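Local atomic coordinates of metallo-beta-lactamase domain-containing protein 1 (Thermotoga maritima, PDB entry 1ZTC), a protein that probably acts as a metal-dependent hydrolase of the metallo-beta-lactamase superfamily, with predicted endoribonuclease activity at a two-metal centre. Residues Thr149-Arg154 with Gly173-Asn178. Sequence-based numbering, arbitrary orientation.
Sequences TPWHAR and GDITPN. With NI (nickel (II) ion), chain F; NI (nickel (II) ion), chain E; PO4 (phosphate ion), chain G.
The imidazole of His152 carries CB of Asp174 over the centre of one face, a CH-pi contact with CB 3.4 Å from the ring centroid and 12° off the ring normal, while a nickel-bound water lies at its edge, in the ring plane. One face of the Trp151 indole takes C of Thr149 and CD of Pro150 near its rim, and CG2 of Ile175 meets its CE3 obliquely at 4.1 Å. The Arg154 guanidinium holds a phosphate at its edge, NE hydrogen-bonding O3 and NH2 O1. CG of His152 is anti to the backbone N (chi1 176°), and the ring ends with NE2 on one nickel ion, 2.3 Å away. The carboxylate of Asp174, turned 70° from the imidazole, sends OD2 to the same ion and, at 2.2 Å, to the second nickel as well. NE2 of His152 and OD2 of Asp174 lie 3.3 Å apart because both bind the same nickel; they are not hydrogen-bonded to each other. Beside the site, CG2 of Ile175 packs 3.4 Å from the carbonyl O of Thr149 and also touches O of Trp151. His156 links the two loops by hydrogen bonds, its ND1 with OG1 of Thr149 and its NE2 with the backbone N of Asp174. His81 and His83 complete the protein ligands of the first nickel; His86 and His211 join Asp174 at the second, in a site that also includes Asp85. An aspartate bridging two metals within a histidine-rich cluster is characteristic of many dinuclear members of the metallo-beta-lactamase superfamily, such as glyoxalase II.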
ATOM      1  N   THR A 149      -0.482 -16.200  25.219  1.00 43.73           N
ATOM      2  CA  THR A 149      -0.771 -14.795  25.390  1.00 43.31           C
ATOM      3  C   THR A 149      -2.062 -14.458  24.634  1.00 42.18           C
ATOM      4  O   THR A 149      -2.018 -13.764  23.618  1.00 42.12           O
ATOM      5  CB  THR A 149       0.412 -13.936  24.907  1.00 41.83           C
ATOM      6  OG1 THR A 149       0.792 -14.325  23.579  1.00 42.44           O
ATOM      7  CG2 THR A 149       1.633 -14.121  25.804  1.00 41.19           C
ATOM      8  N   PRO A 150      -3.198 -14.946  25.131  1.00 42.21           N
ATOM      9  CA  PRO A 150      -4.464 -14.877  24.366  1.00 44.23           C
ATOM     10  C   PRO A 150      -5.178 -13.508  24.406  1.00 45.05           C
ATOM     11  O   PRO A 150      -6.343 -13.430  24.687  1.00 47.39           O
ATOM     12  CB  PRO A 150      -5.316 -15.981  25.015  1.00 44.02           C
ATOM     13  CG  PRO A 150      -4.830 -16.003  26.448  1.00 44.64           C
ATOM     14  CD  PRO A 150      -3.366 -15.654  26.417  1.00 42.65           C
ATOM     15  N   TRP A 151      -4.459 -12.431  24.144  1.00 45.61           N
ATOM     16  CA  TRP A 151      -5.030 -11.074  24.214  1.00 46.18           C
ATOM     17  C   TRP A 151      -4.989 -10.509  22.810  1.00 47.30           C
ATOM     18  O   TRP A 151      -4.392  -9.448  22.524  1.00 49.42           O
ATOM     19  CB  TRP A 151      -4.249 -10.230  25.219  1.00 46.63           C
ATOM     20  CG  TRP A 151      -4.047 -11.027  26.486  1.00 45.77           C
ATOM     21  CD1 TRP A 151      -5.028 -11.556  27.277  1.00 47.11           C
ATOM     22  CD2 TRP A 151      -2.802 -11.441  27.054  1.00 40.37           C
ATOM     23  NE1 TRP A 151      -4.465 -12.248  28.308  1.00 41.89           N
ATOM     24  CE2 TRP A 151      -3.102 -12.197  28.197  1.00 43.90           C
ATOM     25  CE3 TRP A 151      -1.462 -11.228  26.712  1.00 44.97           C
ATOM     26  CZ2 TRP A 151      -2.117 -12.747  29.009  1.00 44.28           C
ATOM     27  CZ3 TRP A 151      -0.473 -11.772  27.516  1.00 45.53           C
ATOM     28  CH2 TRP A 151      -0.806 -12.536  28.644  1.00 46.29           C
ATOM     29  N   HIS A 152      -5.619 -11.258  21.926  1.00 46.02           N
ATOM     30  CA  HIS A 152      -5.709 -10.926  20.510  1.00 46.37           C
ATOM     31  C   HIS A 152      -6.474 -12.048  19.789  1.00 46.76           C
ATOM     32  O   HIS A 152      -7.394 -11.810  19.000  1.00 44.82           O
ATOM     33  CB  HIS A 152      -4.309 -10.747  19.882  1.00 46.93           C
ATOM     34  CG  HIS A 152      -4.366 -10.492  18.415  1.00 47.49           C
ATOM     35  ND1 HIS A 152      -4.809  -9.296  17.896  1.00 51.90           N
ATOM     36  CD2 HIS A 152      -4.115 -11.300  17.355  1.00 48.55           C
ATOM     37  CE1 HIS A 152      -4.793  -9.364  16.575  1.00 48.54           C
ATOM     38  NE2 HIS A 152      -4.387 -10.572  16.227  1.00 52.30           N
ATOM     39  N   ALA A 153      -6.082 -13.287  20.092  1.00 45.91           N
ATOM     40  CA  ALA A 153      -6.786 -14.482  19.589  1.00 44.96           C
ATOM     41  C   ALA A 153      -6.565 -15.585  20.609  1.00 43.66           C
ATOM     42  O   ALA A 153      -5.544 -15.573  21.321  1.00 43.99           O
ATOM     43  CB  ALA A 153      -6.238 -14.870  18.224  1.00 45.56           C
ATOM     44  N   ARG A 154      -7.516 -16.508  20.726  1.00 42.83           N
ATOM     45  CA  ARG A 154      -7.458 -17.525  21.778  1.00 46.52           C
ATOM     46  C   ARG A 154      -6.196 -18.387  21.691  1.00 44.58           C
ATOM     47  O   ARG A 154      -5.708 -18.894  22.701  1.00 44.42           O
ATOM     48  CB  ARG A 154      -8.684 -18.438  21.725  1.00 45.35           C
ATOM     49  CG  ARG A 154      -8.716 -19.379  20.484  1.00 53.72           C
ATOM     50  CD  ARG A 154     -10.054 -20.078  20.285  1.00 55.53           C
ATOM     51  NE  ARG A 154     -11.066 -19.161  19.761  1.00 56.18           N
ATOM     52  CZ  ARG A 154     -12.326 -19.490  19.509  1.00 59.45           C
ATOM     53  NH1 ARG A 154     -12.764 -20.722  19.749  1.00 60.84           N
ATOM     54  NH2 ARG A 154     -13.158 -18.570  19.025  1.00 55.30           N
ATOM     55  N   GLY A 173       4.254 -11.044  18.912  1.00 45.30           N
ATOM     56  CA  GLY A 173       3.038 -11.284  18.176  1.00 44.75           C
ATOM     57  C   GLY A 173       2.117 -10.083  18.324  1.00 45.40           C
ATOM     58  O   GLY A 173       2.533  -8.975  18.740  1.00 44.70           O
ATOM     59  N   ASP A 174       0.861 -10.310  17.968  1.00 45.64           N
ATOM     60  CA  ASP A 174      -0.103  -9.239  17.796  1.00 45.21           C
ATOM     61  C   ASP A 174      -0.719  -8.695  19.064  1.00 45.83           C
ATOM     62  O   ASP A 174      -1.607  -7.855  18.992  1.00 44.63           O
ATOM     63  CB  ASP A 174      -1.193  -9.706  16.857  1.00 45.33           C
ATOM     64  CG  ASP A 174      -0.870  -9.403  15.403  1.00 49.70           C
ATOM     65  OD1 ASP A 174       0.026  -8.619  15.097  1.00 60.28           O
ATOM     66  OD2 ASP A 174      -1.569  -9.909  14.554  1.00 51.45           O
ATOM     67  N   ILE A 175      -0.262  -9.156  20.226  1.00 42.57           N
ATOM     68  CA  ILE A 175      -0.650  -8.489  21.455  1.00 44.24           C
ATOM     69  C   ILE A 175      -0.070  -7.054  21.497  1.00 43.85           C
ATOM     70  O   ILE A 175      -0.610  -6.208  22.188  1.00 42.82           O
ATOM     71  CB  ILE A 175      -0.227  -9.285  22.711  1.00 45.10           C
ATOM     72  CG1 ILE A 175       1.290  -9.448  22.748  1.00 46.71           C
ATOM     73  CG2 ILE A 175      -0.950 -10.636  22.736  1.00 47.73           C
ATOM     74  CD1 ILE A 175       1.805 -10.099  24.011  1.00 48.06           C
ATOM     75  N   THR A 176       1.055  -6.822  20.810  1.00 44.22           N
ATOM     76  CA  THR A 176       1.624  -5.489  20.622  1.00 44.67           C
ATOM     77  C   THR A 176       2.074  -5.408  19.149  1.00 43.37           C
ATOM     78  O   THR A 176       3.190  -5.767  18.806  1.00 42.97           O
ATOM     79  CB  THR A 176       2.866  -5.231  21.495  1.00 45.95           C
ATOM     80  OG1 THR A 176       3.791  -6.312  21.324  1.00 47.71           O
ATOM     81  CG2 THR A 176       2.512  -5.061  22.953  1.00 48.21           C
ATOM     82  N   PRO A 177       1.178  -4.987  18.272  1.00 44.44           N
ATOM     83  CA  PRO A 177       1.479  -5.087  16.832  1.00 45.48           C
ATOM     84  C   PRO A 177       2.612  -4.191  16.344  1.00 45.90           C
ATOM     85  O   PRO A 177       3.307  -4.540  15.374  1.00 44.53           O
ATOM     86  CB  PRO A 177       0.140  -4.754  16.162  1.00 43.92           C
ATOM     87  CG  PRO A 177      -0.676  -4.148  17.171  1.00 50.81           C
ATOM     88  CD  PRO A 177      -0.202  -4.568  18.531  1.00 46.45           C
ATOM     89  N   ASN A 178       2.816  -3.069  17.036  1.00 45.64           N
ATOM     90  CA  ASN A 178       3.798  -2.105  16.639  1.00 46.53           C
ATOM     91  C   ASN A 178       4.295  -1.292  17.830  1.00 45.84           C
ATOM     92  O   ASN A 178       3.860  -1.489  18.949  1.00 45.43           O
ATOM     93  CB  ASN A 178       3.230  -1.199  15.535  1.00 47.71           C
ATOM     94  CG  ASN A 178       1.941  -0.518  15.947  1.00 49.99           C
ATOM     95  OD1 ASN A 178       1.785  -0.108  17.084  1.00 47.65           O
ATOM     96  ND2 ASN A 178       1.003  -0.426  15.023  1.00 48.52           N
TER
HETATM   97 NI    NI F 302      -3.532 -11.136  14.182  1.00 59.92          NI
HETATM   98 NI    NI E 301      -0.860  -9.460  12.532  1.00 65.06          NI
HETATM   99  P   PO4 G 303     -10.925 -15.371  19.197  1.00 46.33           P
HETATM  100  O1  PO4 G 303     -12.138 -15.986  19.827  1.00 62.81           O
HETATM  101  O2  PO4 G 303     -11.183 -15.087  17.756  1.00 59.22           O
HETATM  102  O3  PO4 G 303      -9.796 -16.366  19.178  1.00 40.86           O
HETATM  103  O4  PO4 G 303     -10.555 -14.142  19.987  1.00 54.91           O
HETATM  104  O   HOH W   1      -2.905  -8.053  11.800  1.00 49.97           O
HETATM  105  O   HOH W   2      -2.910 -10.812  12.108  1.00 40.47           O
HETATM  106  O   HOH W   3      -4.513  -9.073  13.357  1.00 43.01           O